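Local coordinates for ORC1-type DNA replication protein 2 (Aeropyrum pernix, PDB 1W5T), which regulates DNA replication and binds DNA, and contains an ATP-binding AAA+ ATPase domain and a C-terminal winged-helix domain, at residues S49-I54 with I180-V185; L129-Y134 with P172-V177; D160-L165 with I199-S204. One frame throughout, in Å; residues are numbered along the deposited sequence.

Interaction 1 (S49-I54 with I180-V185)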
loop_
_atom_site.group_PDB
_atom_site.type_symbol
_atom_site.label_atom_id
_atom_site.label_comp_id
_atom_site.label_asym_id
_atom_site.label_seq_id
_atom_site.Cartn_x
_atom_site.Cartn_y
_atom_site.Cartn_z
ATOM N N SER A 49 -16.405 -9.497 -14.450
ATOM C CA SER A 49 -17.263 -8.656 -13.615
ATOM C C SER A 49 -16.871 -8.601 -12.136
ATOM O O SER A 49 -17.408 -7.759 -11.383
ATOM C CB SER A 49 -18.706 -9.087 -13.711
ATOM O OG SER A 49 -18.799 -10.446 -13.383
ATOM N N ASP A 50 -15.942 -9.464 -11.720
ATOM C CA ASP A 50 -15.547 -9.505 -10.313
ATOM C C ASP A 50 -14.853 -8.241 -9.811
ATOM O O ASP A 50 -14.146 -7.558 -10.551
ATOM C CB ASP A 50 -14.666 -10.714 -10.041
ATOM C CG ASP A 50 -15.444 -12.000 -10.111
ATOM O OD1 ASP A 50 -15.353 -12.726 -11.139
ATOM O OD2 ASP A 50 -16.200 -12.345 -9.193
ATOM N N VAL A 51 -15.081 -7.932 -8.542
ATOM C CA VAL A 51 -14.412 -6.818 -7.894
ATOM C C VAL A 51 -13.660 -7.417 -6.730
ATOM O O VAL A 51 -14.265 -8.018 -5.846
ATOM C CB VAL A 51 -15.438 -5.748 -7.400
ATOM C CG1 VAL A 51 -14.772 -4.688 -6.521
ATOM C CG2 VAL A 51 -16.181 -5.105 -8.575
ATOM N N ASN A 52 -12.338 -7.272 -6.734
ATOM C CA ASN A 52 -11.515 -7.739 -5.607
ATOM C C ASN A 52 -10.632 -6.624 -5.026
ATOM O O ASN A 52 -10.435 -5.601 -5.636
ATOM C CB ASN A 52 -10.674 -8.947 -6.022
ATOM C CG ASN A 52 -11.520 -10.121 -6.533
ATOM O OD1 ASN A 52 -12.458 -10.552 -5.881
ATOM N ND2 ASN A 52 -11.152 -10.655 -7.695
ATOM N N MET A 53 -10.103 -6.815 -3.840
ATOM C CA MET A 53 -9.293 -5.791 -3.253
ATOM C C MET A 53 -8.014 -6.354 -2.663
ATOM O O MET A 53 -8.012 -7.453 -2.102
ATOM C CB MET A 53 -10.077 -5.037 -2.177
ATOM C CG MET A 53 -9.248 -3.974 -1.441
ATOM S SD MET A 53 -10.124 -3.022 -0.182
ATOM C CE MET A 53 -10.955 -1.856 -1.197
ATOM N N ILE A 54 -6.956 -5.554 -2.751
ATOM C CA ILE A 54 -5.676 -5.760 -2.077
ATOM C C ILE A 54 -5.511 -4.607 -1.139
ATOM O O ILE A 54 -5.686 -3.463 -1.559
ATOM C CB ILE A 54 -4.519 -5.711 -3.110
ATOM C CG1 ILE A 54 -4.595 -6.897 -4.095
ATOM C CG2 ILE A 54 -3.158 -5.627 -2.384
ATOM C CD1 ILE A 54 -3.615 -6.829 -5.373
ATOM N N ILE A 180 -16.109 -5.882 -17.836
ATOM C CA ILE A 180 -15.283 -5.007 -16.983
ATOM C C ILE A 180 -15.178 -5.593 -15.581
ATOM O O ILE A 180 -16.204 -5.829 -14.932
ATOM C CB ILE A 180 -15.863 -3.574 -16.859
ATOM C CG1 ILE A 180 -16.107 -2.935 -18.220
ATOM C CG2 ILE A 180 -14.857 -2.676 -16.119
ATOM C CD1 ILE A 180 -16.754 -1.607 -18.098
ATOM N N GLY A 181 -13.959 -5.836 -15.118
ATOM C CA GLY A 181 -13.749 -6.210 -13.733
ATOM C C GLY A 181 -12.818 -5.223 -13.056
ATOM O O GLY A 181 -12.238 -4.360 -13.705
ATOM N N PHE A 182 -12.653 -5.372 -11.748
ATOM C CA PHE A 182 -11.941 -4.402 -10.944
ATOM C C PHE A 182 -11.031 -5.029 -9.944
ATOM O O PHE A 182 -11.360 -6.025 -9.352
ATOM C CB PHE A 182 -12.928 -3.534 -10.180
ATOM C CG PHE A 182 -13.688 -2.601 -11.047
ATOM C CD1 PHE A 182 -14.957 -2.917 -11.446
ATOM C CD2 PHE A 182 -13.134 -1.396 -11.454
ATOM C CE1 PHE A 182 -15.687 -2.049 -12.228
ATOM C CE2 PHE A 182 -13.857 -0.535 -12.284
ATOM C CZ PHE A 182 -15.140 -0.871 -12.658
ATOM N N LEU A 183 -9.875 -4.416 -9.763
ATOM C CA LEU A 183 -8.971 -4.782 -8.707
ATOM C C LEU A 183 -8.728 -3.477 -7.968
ATOM O O LEU A 183 -8.101 -2.560 -8.513
ATOM C CB LEU A 183 -7.680 -5.303 -9.304
ATOM C CG LEU A 183 -6.947 -6.403 -8.547
ATOM C CD1 LEU A 183 -5.488 -6.440 -8.865
ATOM C CD2 LEU A 183 -7.196 -6.511 -7.048
ATOM N N LEU A 184 -9.276 -3.354 -6.767
ATOM C CA LEU A 184 -9.089 -2.114 -5.983
ATOM C C LEU A 184 -7.842 -2.311 -5.148
ATOM O O LEU A 184 -7.594 -3.417 -4.653
ATOM C CB LEU A 184 -10.286 -1.868 -5.082
ATOM C CG LEU A 184 -11.680 -2.044 -5.749
ATOM C CD1 LEU A 184 -12.872 -1.715 -4.808
ATOM C CD2 LEU A 184 -11.780 -1.189 -7.013
ATOM N N VAL A 185 -7.016 -1.283 -5.023
ATOM C CA VAL A 185 -5.846 -1.392 -4.135
ATOM C C VAL A 185 -5.894 -0.240 -3.160
ATOM O O VAL A 185 -5.921 0.872 -3.628
ATOM C CB VAL A 185 -4.546 -1.321 -4.940
ATOM C CG1 VAL A 185 -3.326 -1.431 -4.024
ATOM C CG2 VAL A 185 -4.524 -2.397 -6.019
#
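The Phe182 ring is met obliquely by Val51: methyl CG2 comes to 3.8 Å from ring atom CD1, and the two side chains lie side by side, pointing the same way. Val51 holds CG1 anti to its own backbone N (chi1 171°), and this second methyl lies 3.9 Å from Leu184 CD1. Met53 carries on the same face of the sheet, its bent chain bringing CE to 3.9 Å from Leu184 CB. On the other face Ile54 CG1 packs 4.0 Å from Leu183 CD2.

Between the two faces runs a parallel ladder, the strand segments 20° apart in direction. Phe182 N donates to Asp50 O at 2.9 Å, and Asn52 N returns a bond to Phe182 O at 3.1 Å, Asn52 N standing 31° out of the Phe182 carbonyl plane. Leu184 N then reaches Asn52 O at 2.8 Å, and Ile54 N reaches Leu184 O at 2.9 Å; all but the tilted bond run nearly along the C=O axis. The Asp50 carboxylate has its partner outside the pair, a salt bridge from OD2 to Arg41.

The pair forms the middle of the 5-1-4-3-2 sheet of the AAA+ fold, between strands 206-212 and 139-145. Helix 28-43 and helix 65-82 cover the Asn52, Ile54, Leu183 and Val185 face, where Val185 touches the ATP-binding Lys65; Val51 and Met53 also lean on Ile206 of the neighbouring strand.

Interaction 2 (L129-Y134 with P172-V177)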
loop_
_atom_site.group_PDB
_atom_site.type_symbol
_atom_site.label_atom_id
_atom_site.label_comp_id
_atom_site.label_asym_id
_atom_site.label_seq_id
_atom_site.Cartn_x
_atom_site.Cartn_y
_atom_site.Cartn_z
ATOM N N LEU A 129 -17.570 3.099 -23.220
ATOM C CA LEU A 129 -16.617 2.058 -22.829
ATOM C C LEU A 129 -17.251 0.694 -22.990
ATOM O O LEU A 129 -16.698 -0.160 -23.682
ATOM C CB LEU A 129 -16.166 2.289 -21.386
ATOM C CG LEU A 129 -14.758 1.987 -20.884
ATOM C CD1 LEU A 129 -13.685 1.878 -21.974
ATOM C CD2 LEU A 129 -14.387 3.074 -19.790
ATOM N N VAL A 130 -18.425 0.506 -22.392
ATOM C CA VAL A 130 -19.171 -0.739 -22.537
ATOM C C VAL A 130 -19.452 -1.070 -24.000
ATOM O O VAL A 130 -19.229 -2.184 -24.421
ATOM C CB VAL A 130 -20.441 -0.723 -21.718
ATOM C CG1 VAL A 130 -21.423 -1.824 -22.180
ATOM C CG2 VAL A 130 -20.091 -0.943 -20.239
ATOM N N ASP A 131 -19.912 -0.093 -24.772
ATOM C CA ASP A 131 -20.102 -0.266 -26.204
ATOM C C ASP A 131 -18.844 -0.635 -26.993
ATOM O O ASP A 131 -18.886 -1.603 -27.761
ATOM C CB ASP A 131 -20.738 0.963 -26.817
ATOM C CG ASP A 131 -21.997 0.628 -27.532
ATOM O OD1 ASP A 131 -22.768 -0.176 -26.962
ATOM O OD2 ASP A 131 -22.289 1.103 -28.670
ATOM N N ASN A 132 -17.738 0.104 -26.806
ATOM C CA ASN A 132 -16.454 -0.210 -27.511
ATOM C C ASN A 132 -15.903 -1.596 -27.149
ATOM O O ASN A 132 -15.357 -2.281 -27.988
ATOM C CB ASN A 132 -15.359 0.837 -27.221
ATOM C CG ASN A 132 -15.554 2.137 -27.994
ATOM O OD1 ASN A 132 -14.919 2.370 -29.028
ATOM N ND2 ASN A 132 -16.430 3.007 -27.478
ATOM N N LEU A 133 -16.049 -2.004 -25.895
ATOM C CA LEU A 133 -15.597 -3.335 -25.474
ATOM C C LEU A 133 -16.447 -4.412 -26.158
ATOM O O LEU A 133 -15.941 -5.478 -26.554
ATOM C CB LEU A 133 -15.602 -3.481 -23.946
ATOM C CG LEU A 133 -14.510 -2.687 -23.178
ATOM C CD1 LEU A 133 -14.900 -2.556 -21.694
ATOM C CD2 LEU A 133 -13.018 -3.280 -23.302
ATOM N N TYR A 134 -17.726 -4.117 -26.341
ATOM C CA TYR A 134 -18.593 -5.010 -27.085
ATOM C C TYR A 134 -18.243 -5.010 -28.607
ATOM O O TYR A 134 -18.121 -6.081 -29.226
ATOM C CB TYR A 134 -20.079 -4.653 -26.808
ATOM C CG TYR A 134 -21.005 -5.160 -27.876
ATOM C CD1 TYR A 134 -21.371 -6.483 -27.922
ATOM C CD2 TYR A 134 -21.442 -4.324 -28.889
ATOM C CE1 TYR A 134 -22.199 -6.964 -28.952
ATOM C CE2 TYR A 134 -22.272 -4.793 -29.908
ATOM C CZ TYR A 134 -22.638 -6.093 -29.922
ATOM O OH TYR A 134 -23.419 -6.554 -30.943
ATOM N N PRO A 172 -26.100 -2.359 -18.946
ATOM C CA PRO A 172 -26.033 -3.677 -19.611
ATOM C C PRO A 172 -25.432 -3.537 -20.989
ATOM O O PRO A 172 -25.620 -2.502 -21.610
ATOM C CB PRO A 172 -27.504 -4.114 -19.701
ATOM C CG PRO A 172 -28.217 -3.234 -18.689
ATOM C CD PRO A 172 -27.496 -1.899 -18.790
ATOM N N SER A 173 -24.681 -4.535 -21.420
ATOM C CA SER A 173 -24.146 -4.582 -22.761
ATOM C C SER A 173 -25.233 -5.009 -23.773
ATOM O O SER A 173 -26.269 -5.538 -23.387
ATOM C CB SER A 173 -23.034 -5.595 -22.778
ATOM O OG SER A 173 -23.433 -6.718 -21.997
ATOM N N ARG A 174 -24.971 -4.772 -25.061
ATOM C CA ARG A 174 -25.888 -5.117 -26.151
ATOM C C ARG A 174 -26.169 -6.595 -26.201
ATOM O O ARG A 174 -27.301 -6.992 -26.402
ATOM C CB ARG A 174 -25.319 -4.651 -27.482
ATOM C CG ARG A 174 -26.084 -3.492 -28.055
ATOM C CD ARG A 174 -25.322 -2.199 -28.265
ATOM N NE ARG A 174 -26.286 -1.399 -28.958
ATOM C CZ ARG A 174 -26.702 -0.173 -28.727
ATOM N NH1 ARG A 174 -26.176 0.630 -27.806
ATOM N NH2 ARG A 174 -27.686 0.247 -29.502
ATOM N N ASP A 175 -25.131 -7.411 -25.995
ATOM C CA ASP A 175 -25.252 -8.868 -25.998
ATOM C C ASP A 175 -25.282 -9.528 -24.609
ATOM O O ASP A 175 -25.208 -10.729 -24.524
ATOM C CB ASP A 175 -24.097 -9.450 -26.817
ATOM C CG ASP A 175 -22.730 -9.169 -26.189
ATOM O OD1 ASP A 175 -22.678 -8.409 -25.205
ATOM O OD2 ASP A 175 -21.670 -9.675 -26.588
ATOM N N GLY A 176 -25.335 -8.743 -23.530
ATOM C CA GLY A 176 -25.353 -9.277 -22.170
ATOM C C GLY A 176 -24.069 -9.928 -21.645
ATOM O O GLY A 176 -24.104 -10.679 -20.644
ATOM N N VAL A 177 -22.950 -9.681 -22.332
ATOM C CA VAL A 177 -21.643 -10.140 -21.875
ATOM C C VAL A 177 -21.006 -9.026 -20.994
ATOM O O VAL A 177 -20.747 -7.914 -21.471
ATOM C CB VAL A 177 -20.714 -10.552 -23.082
ATOM C CG1 VAL A 177 -19.388 -11.086 -22.618
ATOM C CG2 VAL A 177 -21.360 -11.646 -23.948
#
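An Asx turn at Asp175 shapes the loop that leads from helix 167-170 into strand 180-186, and this loop lies against helix 122-136 through Arg174 and Asp175 on Tyr134. The turn is made by Asp175 OD1, which accepts from Val177 N at 3.2 Å, the donor standing above the carboxylate plane.

Across the contact the Tyr134 ring does most of the work. Arg174 CB sits over the centre of one face, 3.9 Å from the centroid and 12° off the normal, a CH-pi contact. Asp175 comes to the ring edge, OD2 lying in plane at 3.5 Å from Tyr134 CD1; the same carboxylate oxygen has its salt bridge to Arg179. Tyr134 CB points toward the loop, and CG stands anti to the backbone N (chi1 159°).

Beyond the ring, the bent Arg174 chain brings its CD to 3.5 Å from Asp131 OD1, while Arg174 NH1 makes a long salt bridge to that oxygen at 3.6 Å, the carboxylate and guanidinium planes 70° apart. One turn before Tyr134, Val130 CG1 packs on Ser173 CA at 3.9 Å. The result is a surface contact of the AAA+ alpha/beta domain: a connecting loop containing an Asx turn, laid on the side of a flanking helix.

Interaction 3 (D160-L165 with I199-S204)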
loop_
_atom_site.group_PDB
_atom_site.type_symbol
_atom_site.label_atom_id
_atom_site.label_comp_id
_atom_site.label_asym_id
_atom_site.label_seq_id
_atom_site.Cartn_x
_atom_site.Cartn_y
_atom_site.Cartn_z
ATOM N N ASP A 160 -22.126 7.208 -7.347
ATOM C CA ASP A 160 -21.206 7.021 -8.481
ATOM C C ASP A 160 -20.338 5.766 -8.394
ATOM O O ASP A 160 -20.257 5.006 -9.354
ATOM C CB ASP A 160 -20.298 8.231 -8.614
ATOM C CG ASP A 160 -21.039 9.459 -9.066
ATOM O OD1 ASP A 160 -22.102 9.302 -9.731
ATOM O OD2 ASP A 160 -20.611 10.605 -8.798
ATOM N N LEU A 161 -19.678 5.583 -7.254
ATOM C CA LEU A 161 -18.872 4.403 -6.997
ATOM C C LEU A 161 -19.759 3.190 -7.198
ATOM O O LEU A 161 -19.359 2.149 -7.729
ATOM C CB LEU A 161 -18.361 4.417 -5.559
ATOM C CG LEU A 161 -17.187 5.318 -5.189
ATOM C CD1 LEU A 161 -16.819 5.109 -3.725
ATOM C CD2 LEU A 161 -15.994 5.073 -6.091
ATOM N N TYR A 162 -20.995 3.364 -6.767
ATOM C CA TYR A 162 -21.999 2.335 -6.861
ATOM C C TYR A 162 -22.209 1.910 -8.300
ATOM O O TYR A 162 -22.174 0.721 -8.584
ATOM C CB TYR A 162 -23.288 2.870 -6.280
ATOM C CG TYR A 162 -24.282 1.828 -5.939
ATOM C CD1 TYR A 162 -24.957 1.120 -6.948
ATOM C CD2 TYR A 162 -24.581 1.553 -4.612
ATOM C CE1 TYR A 162 -25.890 0.169 -6.641
ATOM C CE2 TYR A 162 -25.524 0.590 -4.289
ATOM C CZ TYR A 162 -26.171 -0.098 -5.318
ATOM O OH TYR A 162 -27.120 -1.066 -5.045
ATOM N N THR A 163 -22.420 2.864 -9.203
ATOM C CA THR A 163 -22.659 2.530 -10.600
ATOM C C THR A 163 -21.390 1.958 -11.252
ATOM O O THR A 163 -21.459 0.948 -11.962
ATOM C CB THR A 163 -23.268 3.720 -11.428
ATOM O OG1 THR A 163 -22.331 4.800 -11.503
ATOM C CG2 THR A 163 -24.436 4.360 -10.689
ATOM N N LEU A 164 -20.251 2.590 -10.973
ATOM C CA LEU A 164 -18.938 2.106 -11.423
ATOM C C LEU A 164 -18.691 0.652 -11.039
ATOM O O LEU A 164 -18.346 -0.161 -11.881
ATOM C CB LEU A 164 -17.796 2.981 -10.881
ATOM C CG LEU A 164 -16.389 2.480 -11.236
ATOM C CD1 LEU A 164 -16.093 2.630 -12.727
ATOM C CD2 LEU A 164 -15.299 3.135 -10.387
ATOM N N LEU A 165 -18.882 0.334 -9.768
ATOM C CA LEU A 165 -18.517 -0.974 -9.244
ATOM C C LEU A 165 -19.652 -1.966 -9.441
ATOM O O LEU A 165 -19.485 -3.163 -9.274
ATOM C CB LEU A 165 -18.091 -0.884 -7.777
ATOM C CG LEU A 165 -16.630 -0.638 -7.370
ATOM C CD1 LEU A 165 -15.618 -0.434 -8.505
ATOM C CD2 LEU A 165 -16.591 0.526 -6.471
ATOM N N ILE A 199 -21.077 2.712 2.777
ATOM C CA ILE A 199 -21.656 2.154 1.543
ATOM C C ILE A 199 -21.683 0.607 1.442
ATOM O O ILE A 199 -21.173 0.042 0.483
ATOM C CB ILE A 199 -20.931 2.731 0.325
ATOM C CG1 ILE A 199 -19.409 2.769 0.579
ATOM C CG2 ILE A 199 -21.509 4.085 -0.028
ATOM C CD1 ILE A 199 -18.552 2.938 -0.668
ATOM N N PRO A 200 -22.317 -0.079 2.390
ATOM C CA PRO A 200 -22.248 -1.550 2.455
ATOM C C PRO A 200 -22.792 -2.261 1.208
ATOM O O PRO A 200 -22.492 -3.442 1.050
ATOM C CB PRO A 200 -23.120 -1.882 3.666
ATOM C CG PRO A 200 -24.054 -0.751 3.738
ATOM C CD PRO A 200 -23.187 0.465 3.453
ATOM N N GLN A 201 -23.551 -1.564 0.359
ATOM C CA GLN A 201 -24.024 -2.131 -0.909
ATOM C C GLN A 201 -22.950 -2.148 -1.994
ATOM O O GLN A 201 -23.041 -2.910 -2.953
ATOM C CB GLN A 201 -25.272 -1.408 -1.416
ATOM C CG GLN A 201 -26.422 -1.254 -0.384
ATOM C CD GLN A 201 -27.811 -1.134 -1.048
ATOM O OE1 GLN A 201 -28.730 -1.891 -0.700
ATOM N NE2 GLN A 201 -27.960 -0.203 -2.013
ATOM N N VAL A 202 -21.926 -1.309 -1.850
ATOM C CA VAL A 202 -20.754 -1.441 -2.715
ATOM C C VAL A 202 -19.727 -2.408 -2.124
ATOM O O VAL A 202 -19.276 -3.292 -2.821
ATOM C CB VAL A 202 -20.185 -0.077 -3.266
ATOM C CG1 VAL A 202 -20.974 1.107 -2.781
ATOM C CG2 VAL A 202 -18.673 0.094 -3.038
ATOM N N GLU A 203 -19.441 -2.279 -0.825
ATOM C CA GLU A 203 -18.536 -3.176 -0.098
ATOM C C GLU A 203 -18.876 -4.649 -0.322
ATOM O O GLU A 203 -17.984 -5.460 -0.470
ATOM C CB GLU A 203 -18.575 -2.856 1.401
ATOM C CG GLU A 203 -17.452 -3.458 2.243
ATOM C CD GLU A 203 -17.682 -4.906 2.676
ATOM O OE1 GLU A 203 -18.830 -5.379 2.732
ATOM O OE2 GLU A 203 -16.679 -5.590 2.973
ATOM N N SER A 204 -20.166 -4.973 -0.300
ATOM C CA SER A 204 -20.653 -6.330 -0.498
ATOM C C SER A 204 -20.332 -6.887 -1.889
ATOM O O SER A 204 -20.385 -8.091 -2.065
ATOM C CB SER A 204 -22.170 -6.429 -0.243
ATOM O OG SER A 204 -22.892 -5.587 -1.128
#
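Helix 158-165 and the short helix 200-203 pack against each other on one flank of the parallel sheet of the AAA+ alpha/beta domain, in a mostly apolar contact where Tyr162 meets Gln201 and Val202. The helices come before different strands of the sheet: helix 158-165 precedes strand 180-186, with helix 167-170 in between, whereas helix 200-203 leads into strand 206-212.

At the outer side, the Tyr162 ring edge receives the Gln201 amide: NE2 lies near the ring plane, 3.4 Å from Tyr162 CE2. Gln201 CB is 3.5 Å from the same CE2, and ring and amide planes are turned 49° apart. The hydroxyl OH stands 3.3 Å from Gln201 NE2, but the angle is too poor for a hydrogen bond. Deeper in, Tyr162 CD2 meets Val202 CG1 obliquely at 4.1 Å. An alanine in place of Tyr162 would probably leave the Gln201 side chain freer to turn and open a gap beside Val202 CG1.

Toward the core, Leu161 CD1 touches Ile199 CD1 at 4.1 Å, the side chains crossing at about a right angle, with Leu151 of helix 148-151 against both. Val202 uses its second methyl on the next turn of helix 158-165, where CG2 lies 4.0 Å from Leu165 CD2.

All three contacts gather round strand 180-186. Interaction 1 is buried core, a ladder of backbone bonds with apolar side chains on both faces. Interaction 3 is also largely buried but has no hydrogen bond between its helices, and it is laid against interaction 1: the Phe182 ring touches Leu164 O and Leu165 CD1, and Leu165 O approaches Val51. Interaction 2 is a surface contact, mixing an aliphatic-aromatic touch with charges. It joins interaction 1 at the start of the strand, where Ile180 packs on Val130 and Leu133. Interactions 2 and 3 do not touch, their nearest atoms being about 7 Å apart.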